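Local coordinates for outer membrane protein Omp121 (PDB 5FQ8) that probably acts as a TonB-dependent receptor that takes nutrients in across the outer membrane of Bacteroides thetaiotaomicron, at residues B[167-171]-B[261-265]; B[109-114]-B[126-130]; B[67-71]-B[142-146]; B[84-88]-B[98-102]. One frame throughout, in Å; residues are numbered along the deposited sequence.

Interaction 1 (B[167-171]-B[261-265])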
# COMPACT_ATOMS: atom_id res chain seq x y z
N LYS B 167 22.12 37.41 -6.73
CA LYS B 167 23.26 38.12 -7.32
C LYS B 167 23.25 38.02 -8.84
O LYS B 167 22.79 37.04 -9.41
CB LYS B 167 24.57 37.54 -6.78
CG LYS B 167 24.83 37.82 -5.32
CD LYS B 167 25.90 36.91 -4.77
CE LYS B 167 26.30 37.28 -3.37
NZ LYS B 167 27.38 36.42 -2.83
N SER B 168 23.77 39.06 -9.49
CA SER B 168 23.84 39.09 -10.95
C SER B 168 25.28 39.14 -11.43
O SER B 168 26.10 38.31 -11.03
CB SER B 168 23.07 40.27 -11.51
OG SER B 168 21.77 40.32 -10.96
N GLY B 169 25.61 40.12 -12.27
CA GLY B 169 26.85 40.11 -13.01
C GLY B 169 27.89 41.11 -12.53
O GLY B 169 27.65 41.98 -11.70
N ARG B 170 29.08 40.95 -13.09
CA ARG B 170 30.27 41.75 -12.81
C ARG B 170 30.22 43.07 -13.67
O ARG B 170 29.11 43.58 -13.80
CB ARG B 170 31.47 40.85 -13.04
CG ARG B 170 31.88 40.02 -11.86
CD ARG B 170 33.14 39.26 -12.22
NE ARG B 170 33.43 39.39 -13.64
CZ ARG B 170 34.58 39.03 -14.21
NH1 ARG B 170 35.55 38.52 -13.48
NH2 ARG B 170 34.74 39.18 -15.53
N LYS B 171 31.28 43.66 -14.25
CA LYS B 171 32.67 43.21 -14.38
C LYS B 171 33.47 43.45 -13.10
O LYS B 171 33.14 44.33 -12.31
CB LYS B 171 33.34 43.87 -15.58
CG LYS B 171 33.03 43.17 -16.90
CD LYS B 171 33.55 43.97 -18.10
CE LYS B 171 34.84 43.39 -18.63
NZ LYS B 171 35.66 42.78 -17.53
N PHE B 261 30.01 31.31 -10.50
CA PHE B 261 30.66 31.81 -11.71
C PHE B 261 29.90 33.01 -12.23
O PHE B 261 28.67 32.96 -12.36
CB PHE B 261 30.74 30.75 -12.81
CG PHE B 261 31.57 29.55 -12.47
CD1 PHE B 261 31.03 28.51 -11.75
CD2 PHE B 261 32.88 29.46 -12.89
CE1 PHE B 261 31.78 27.40 -11.44
CE2 PHE B 261 33.64 28.35 -12.59
CZ PHE B 261 33.08 27.31 -11.86
N ASN B 262 30.62 34.07 -12.58
CA ASN B 262 30.06 35.40 -12.70
C ASN B 262 30.75 36.16 -13.82
O ASN B 262 31.90 35.89 -14.16
CB ASN B 262 30.23 36.12 -11.35
CG ASN B 262 29.73 37.55 -11.36
OD1 ASN B 262 29.20 38.05 -12.34
ND2 ASN B 262 29.90 38.21 -10.23
N GLY B 263 30.04 37.13 -14.38
CA GLY B 263 30.59 37.94 -15.44
C GLY B 263 29.50 38.80 -16.01
O GLY B 263 28.32 38.54 -15.80
N ALA B 264 29.89 39.84 -16.74
CA ALA B 264 28.88 40.70 -17.32
C ALA B 264 29.49 41.56 -18.40
O ALA B 264 30.71 41.66 -18.55
CB ALA B 264 28.21 41.58 -16.27
N THR B 265 28.60 42.19 -19.17
CA THR B 265 28.99 43.16 -20.18
C THR B 265 28.12 44.39 -19.99
O THR B 265 27.39 44.49 -19.01
CB THR B 265 28.81 42.59 -21.57
OG1 THR B 265 27.41 42.46 -21.83
CG2 THR B 265 29.44 41.23 -21.67
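Arg170 carries its CG anti to the carbonyl carbon (chi1 -87°), and Asn262 turns its amide toward the linker with CG anti to the backbone N (chi1 178°). The two side chains cross at a slant, with Arg170 CG beside the amide and the guanidinium and amide planes 56° apart. Farther out, Arg170 NE comes 3.7 Å from Gly263 CA, and the carbonyl O of Asn262 lies over one face of the guanidinium, offset toward its rim. The arginine is poorly ordered in the model, so its details are tentative. Its NH1 is hydrogen-bonded elsewhere, to the carbonyl O of Gly174. Residues 167-171 belong to the linker between the last strand of the plug domain, 161-166, and the first barrel strand, 177-188. Here the linker passes over the end of the neighbouring barrel strand 252-264. The methyl of Ala264 points at the linker and lies by the Arg170 carbonyl. Gly169 slips in close beside it, with its CA 3.5 Å from Gly263 O. Past Arg170, CG and CD of Lys171 run by the carbonyl O of Ala264. Arg170 also packs on Ala303 of the second subunit, a further copy of this protein.

Interaction 2 (B[109-114]-B[126-130])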
# COMPACT_ATOMS: atom_id res chain seq x y z
N LEU B 109 7.70 31.97 -4.27
CA LEU B 109 8.44 30.74 -4.08
C LEU B 109 7.60 29.76 -3.28
O LEU B 109 6.90 30.15 -2.35
CB LEU B 109 9.74 31.03 -3.34
CG LEU B 109 10.67 29.86 -3.10
CD1 LEU B 109 11.34 29.54 -4.40
CD2 LEU B 109 11.69 30.19 -2.03
N ASN B 110 7.67 28.48 -3.63
CA ASN B 110 6.94 27.50 -2.86
C ASN B 110 7.60 27.33 -1.50
O ASN B 110 8.81 27.13 -1.41
CB ASN B 110 6.87 26.16 -3.60
CG ASN B 110 6.22 25.08 -2.77
OD1 ASN B 110 6.90 24.21 -2.24
ND2 ASN B 110 4.90 25.12 -2.65
N ASN B 111 6.80 27.41 -0.45
CA ASN B 111 7.29 27.29 0.91
C ASN B 111 6.49 26.24 1.65
O ASN B 111 6.00 26.45 2.76
CB ASN B 111 7.22 28.64 1.63
CG ASN B 111 7.89 28.61 2.97
OD1 ASN B 111 8.85 27.87 3.18
ND2 ASN B 111 7.38 29.40 3.90
N SER B 112 6.35 25.08 1.03
CA SER B 112 5.56 24.01 1.62
C SER B 112 6.42 23.23 2.59
O SER B 112 7.61 23.06 2.38
CB SER B 112 5.01 23.10 0.54
OG SER B 112 4.14 23.82 -0.31
N THR B 113 5.80 22.77 3.66
CA THR B 113 6.53 22.08 4.71
C THR B 113 6.16 20.61 4.69
O THR B 113 5.01 20.26 4.42
CB THR B 113 6.24 22.71 6.07
OG1 THR B 113 6.99 22.05 7.09
CG2 THR B 113 4.78 22.64 6.39
N VAL B 114 7.13 19.77 4.97
CA VAL B 114 6.96 18.33 4.96
C VAL B 114 7.31 17.85 6.35
O VAL B 114 8.49 17.75 6.70
CB VAL B 114 7.82 17.65 3.89
CG1 VAL B 114 7.82 16.17 4.09
CG2 VAL B 114 7.31 17.99 2.52
N PHE B 126 10.93 17.39 7.69
CA PHE B 126 11.79 17.15 6.55
C PHE B 126 12.15 18.42 5.79
O PHE B 126 12.89 18.34 4.80
CB PHE B 126 11.15 16.14 5.59
CG PHE B 126 11.35 14.70 5.98
CD1 PHE B 126 12.49 14.30 6.62
CD2 PHE B 126 10.38 13.76 5.70
CE1 PHE B 126 12.68 12.97 6.96
CE2 PHE B 126 10.55 12.44 6.04
CZ PHE B 126 11.71 12.03 6.67
N GLY B 127 11.65 19.57 6.19
CA GLY B 127 12.08 20.83 5.63
C GLY B 127 10.93 21.65 5.09
O GLY B 127 9.82 21.17 4.93
N ASN B 128 11.22 22.92 4.85
CA ASN B 128 10.25 23.80 4.21
C ASN B 128 10.85 24.45 2.97
O ASN B 128 12.06 24.44 2.75
CB ASN B 128 9.66 24.86 5.17
CG ASN B 128 10.63 25.95 5.53
OD1 ASN B 128 11.52 25.77 6.33
ND2 ASN B 128 10.41 27.13 4.96
N GLY B 129 9.97 24.96 2.13
CA GLY B 129 10.34 25.25 0.77
C GLY B 129 11.40 26.30 0.64
O GLY B 129 12.15 26.33 -0.34
N ALA B 130 11.48 27.19 1.62
CA ALA B 130 12.50 28.21 1.55
C ALA B 130 13.87 27.67 1.90
O ALA B 130 14.86 28.21 1.42
CB ALA B 130 12.13 29.38 2.47
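Asn111 OD1 is gripped by two donors from residues 126-130. The backbone N of Ala130 gives it a hydrogen bond of 3.1 Å, tilted 31° from the carbonyl plane of the amide. The second donor is Asn128 ND2; that bond is modelled very short, so its exact length is doubtful. The two amide planes stand 67° apart. Asn111 is reached from Asn128 because CG of Asn128 sits between its backbone N and carbonyl carbon (chi1 73°). The other end of that amide is also held, since Asn128 OD1 accepts from the backbone N of Asn84. Farther along, backbone bonds take over. Val114 N donates to Gly127 O at 3.0 Å, and Phe126 N donates to Val114 O at 2.7 Å. Between the two groups, Ser112 O receives a CA-H...O contact from Asn128 CA at 3.3 Å. Val114 CG1 packs 3.7 Å from Phe126 CB and lies at the edge of the Phe126 ring, in its plane. That ring stacks on Tyr379 of barrel strand 376-394. Strands 113-115 and 125-128 thus form a short, loosely bonded antiparallel beta hairpin of the plug domain, with an asparagine pair at its open end.

Interaction 3 (B[67-71]-B[142-146]); sequences KIAGV and TILKG
A type II beta turn from Ile68 to Val71 packs the side chains of its end residues, Ile68 and Val71, against strand 138-144 of the plug domain sheet. No hydrogen bond crosses the contact. It rests on Ile143 on the strand and Lys145 just past its end, both pointing to the turn. Ile143 meets both ends of the turn with different branches. Its CD1 lies 4.0 Å from Ile68 CD1, the two isoleucines meeting at a slant. Its CG2 meets Val71 CG2 at 4.0 Å, and here the side chains approach tip to tip. The split follows from the torsion of Ile143: with chi1 -69°, CG1 is anti to the carbonyl carbon and CG2 anti to the backbone N. The turn itself is closed by a weak bond from Val71 N to Ile68 O, and Gly70 takes the positive phi of its third position. Strand 138-144 lies between strands 44-48 and 161-166 in a mixed four-stranded sheet, so the turn covers an interior strand of it. Lys145 reaches across to the turn with an extended chain that bends only at its last torsion (chi4 64°). Its CE lies 3.9 Å from Ile68 CG2 and also passes close to the carbonyl O of Ala69. Lys145 is a buried residue, and its NZ, probably charged, is hydrogen-bonded to Thr45 OG1. Glu703 of barrel strand 697-712 touches both Lys145 and Ala69. Gly70 N bonds to Thr725 OG1 of another barrel strand, 716-731, which ties the turn to the barrel wall.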
# COMPACT_ATOMS: atom_id res chain seq x y z
N LYS B 67 16.98 39.00 14.96
CA LYS B 67 17.75 40.12 14.44
C LYS B 67 16.89 41.19 13.80
O LYS B 67 17.43 42.19 13.34
CB LYS B 67 18.78 39.64 13.41
CG LYS B 67 19.84 38.70 13.95
CD LYS B 67 20.95 38.50 12.94
CE LYS B 67 22.22 37.95 13.58
NZ LYS B 67 22.00 36.65 14.30
N ILE B 68 15.57 41.02 13.76
CA ILE B 68 14.68 41.92 13.05
C ILE B 68 13.39 42.05 13.84
O ILE B 68 12.79 41.04 14.22
CB ILE B 68 14.38 41.44 11.62
CG1 ILE B 68 15.66 41.31 10.82
CG2 ILE B 68 13.45 42.40 10.93
CD1 ILE B 68 15.43 40.81 9.46
N ALA B 69 12.96 43.27 14.08
CA ALA B 69 11.79 43.48 14.92
C ALA B 69 10.54 42.99 14.22
O ALA B 69 10.35 43.22 13.03
CB ALA B 69 11.65 44.96 15.26
N GLY B 70 9.69 42.31 14.98
CA GLY B 70 8.42 41.82 14.48
C GLY B 70 8.48 40.59 13.61
O GLY B 70 7.46 40.21 13.04
N VAL B 71 9.65 39.97 13.47
CA VAL B 71 9.84 38.81 12.61
C VAL B 71 10.33 37.68 13.51
O VAL B 71 11.51 37.61 13.86
CB VAL B 71 10.81 39.09 11.46
CG1 VAL B 71 10.95 37.86 10.59
CG2 VAL B 71 10.30 40.24 10.63
N THR B 142 14.67 41.79 1.61
CA THR B 142 13.85 42.85 2.17
C THR B 142 12.51 42.28 2.62
O THR B 142 11.79 41.68 1.82
CB THR B 142 13.66 43.95 1.16
OG1 THR B 142 14.88 44.67 1.03
CG2 THR B 142 12.57 44.90 1.58
N ILE B 143 12.20 42.48 3.89
CA ILE B 143 11.02 41.92 4.54
C ILE B 143 9.98 43.01 4.67
O ILE B 143 10.20 43.99 5.39
CB ILE B 143 11.38 41.34 5.91
CG1 ILE B 143 12.25 40.11 5.73
CG2 ILE B 143 10.16 41.00 6.68
CD1 ILE B 143 12.57 39.43 6.98
N LEU B 144 8.87 42.88 3.97
CA LEU B 144 7.77 43.82 4.11
C LEU B 144 6.86 43.31 5.22
O LEU B 144 6.25 42.25 5.11
CB LEU B 144 7.00 43.94 2.80
CG LEU B 144 7.88 44.26 1.60
CD1 LEU B 144 7.05 44.32 0.35
CD2 LEU B 144 8.54 45.57 1.83
N LYS B 145 6.78 44.07 6.31
CA LYS B 145 6.07 43.56 7.47
C LYS B 145 4.58 43.90 7.45
O LYS B 145 3.77 43.15 8.00
CB LYS B 145 6.70 44.09 8.74
CG LYS B 145 8.19 43.89 8.81
CD LYS B 145 8.74 44.48 10.11
CE LYS B 145 10.25 44.45 10.18
NZ LYS B 145 10.83 45.30 9.14
N GLY B 146 4.22 45.01 6.83
CA GLY B 146 2.87 45.49 6.91
C GLY B 146 2.01 44.95 5.81
O GLY B 146 2.49 44.54 4.76

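Interaction 4 (B[84-88]-B[98-102])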
# COMPACT_ATOMS: atom_id res chain seq x y z
N ASN B 84 11.90 25.70 9.23
CA ASN B 84 12.07 26.96 9.93
C ASN B 84 10.76 27.73 9.92
O ASN B 84 10.15 27.93 8.87
CB ASN B 84 13.16 27.82 9.29
CG ASN B 84 14.52 27.15 9.33
OD1 ASN B 84 15.12 26.99 10.39
ND2 ASN B 84 15.01 26.76 8.17
N SER B 85 10.37 28.20 11.09
CA SER B 85 9.16 28.99 11.22
C SER B 85 9.51 30.47 11.12
O SER B 85 10.58 30.89 11.56
CB SER B 85 8.49 28.70 12.55
OG SER B 85 7.36 29.51 12.70
N VAL B 86 8.62 31.24 10.51
CA VAL B 86 8.78 32.68 10.35
C VAL B 86 7.39 33.29 10.44
O VAL B 86 6.60 33.17 9.50
CB VAL B 86 9.44 33.06 9.02
CG1 VAL B 86 9.45 34.55 8.86
CG2 VAL B 86 10.84 32.57 8.96
N ILE B 87 7.10 33.94 11.55
CA ILE B 87 5.80 34.55 11.78
C ILE B 87 6.00 36.05 11.93
O ILE B 87 6.88 36.50 12.67
CB ILE B 87 5.11 33.94 13.02
CG1 ILE B 87 5.07 32.43 12.91
CG2 ILE B 87 3.70 34.43 13.12
CD1 ILE B 87 4.60 31.77 14.14
N ILE B 88 5.20 36.82 11.22
CA ILE B 88 5.40 38.26 11.11
C ILE B 88 4.19 38.94 11.70
O ILE B 88 3.09 38.84 11.16
CB ILE B 88 5.63 38.69 9.66
CG1 ILE B 88 7.04 38.33 9.21
CG2 ILE B 88 5.41 40.17 9.49
CD1 ILE B 88 7.41 38.95 7.93
N ASN B 98 0.70 30.94 8.37
CA ASN B 98 1.20 32.21 8.85
C ASN B 98 2.57 32.57 8.34
O ASN B 98 3.10 33.62 8.72
CB ASN B 98 1.22 32.24 10.38
CG ASN B 98 -0.14 32.11 10.98
OD1 ASN B 98 -0.82 33.09 11.22
ND2 ASN B 98 -0.56 30.89 11.20
N GLN B 99 3.19 31.75 7.52
CA GLN B 99 4.45 32.14 6.94
C GLN B 99 4.23 33.28 5.97
O GLN B 99 3.18 33.37 5.34
CB GLN B 99 5.09 30.96 6.23
CG GLN B 99 4.88 29.66 6.93
CD GLN B 99 5.63 29.59 8.22
OE1 GLN B 99 6.83 29.70 8.24
NE2 GLN B 99 4.92 29.41 9.31
N PRO B 100 5.21 34.17 5.83
CA PRO B 100 5.13 35.20 4.80
C PRO B 100 5.36 34.65 3.41
O PRO B 100 5.97 33.59 3.20
CB PRO B 100 6.25 36.16 5.19
CG PRO B 100 7.22 35.30 5.86
CD PRO B 100 6.43 34.32 6.64
N LEU B 101 4.87 35.39 2.43
CA LEU B 101 5.08 35.03 1.04
C LEU B 101 6.53 35.29 0.66
O LEU B 101 6.96 36.45 0.59
CB LEU B 101 4.14 35.85 0.15
CG LEU B 101 4.42 35.70 -1.33
CD1 LEU B 101 4.19 34.27 -1.74
CD2 LEU B 101 3.52 36.62 -2.09
N TYR B 102 7.28 34.24 0.40
CA TYR B 102 8.63 34.38 -0.12
C TYR B 102 8.58 34.71 -1.60
O TYR B 102 7.97 33.98 -2.38
CB TYR B 102 9.42 33.10 0.11
CG TYR B 102 9.78 32.80 1.54
CD1 TYR B 102 8.87 32.20 2.38
CD2 TYR B 102 11.04 33.06 2.02
CE1 TYR B 102 9.20 31.89 3.68
CE2 TYR B 102 11.38 32.75 3.31
CZ TYR B 102 10.45 32.16 4.14
OH TYR B 102 10.77 31.84 5.43
O HOH W 1 11.89 29.65 6.76
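Val86 meets Pro100 in the close-packed half of this contact. The two side chains cross at about a right angle, and Val86 CG1 lies 3.8 Å from Pro100 CD. Ile88 adds to the apolar patch, its CD1 4.1 Å from Pro100 CB. The other branch of the valine goes elsewhere: CG2 is anti to the carbonyl carbon (chi1 175° for CG1) and lies 3.6 Å from Tyr102 OH. The backbone of Val86 is engaged as well. Its N donates to Gln99 OE1 at 3.3 Å, with the donor tilted 29° from the carbonyl plane. Its O receives a nearly straight CA-H...O contact from Gln99, with Gln99 CA 3.5 Å from Val86 O. A bend at chi2 (-69°) folds Gln99 back to make the first of these bonds, while its NE2 is held by Asp959. Toward Asn84 the contact is looser and is made through a water that bridges Asn84 O and Tyr102 OH. This water donates to Asn84 O at 3.2 Å and is hydrogen-bonded to Tyr102 OH at 2.8 Å. Strand 84-88 pairs antiparallel with 71-75, and Val86 also packs on Val71 and Ile73 there. Strand 101-103 is the edge of the four-stranded plug sheet and runs parallel to 161-166, whose Val162 touches both Pro100 and Tyr102.

In the fold
Interactions 2, 3 and 4 lie within the plug domain, and interaction 1 follows where the chain passes into the barrel. Interaction 4 is the middle piece. Its centre is about 10 Å from that of interaction 3, where Ile88 CD1 packs 3.6 Å from Ile143 CG2. Its centre is about 11 Å from that of interaction 2, where Leu109 N probably bonds to Tyr102 O at 2.8 Å. Interaction 1 stands apart, its centre about 29 to 31 Å from the other three. Interaction 2 is nearest a metal site: the Phe126 side chain is about 14 Å from a bound calcium ion. The other three are not close to any metal or ligand site known here.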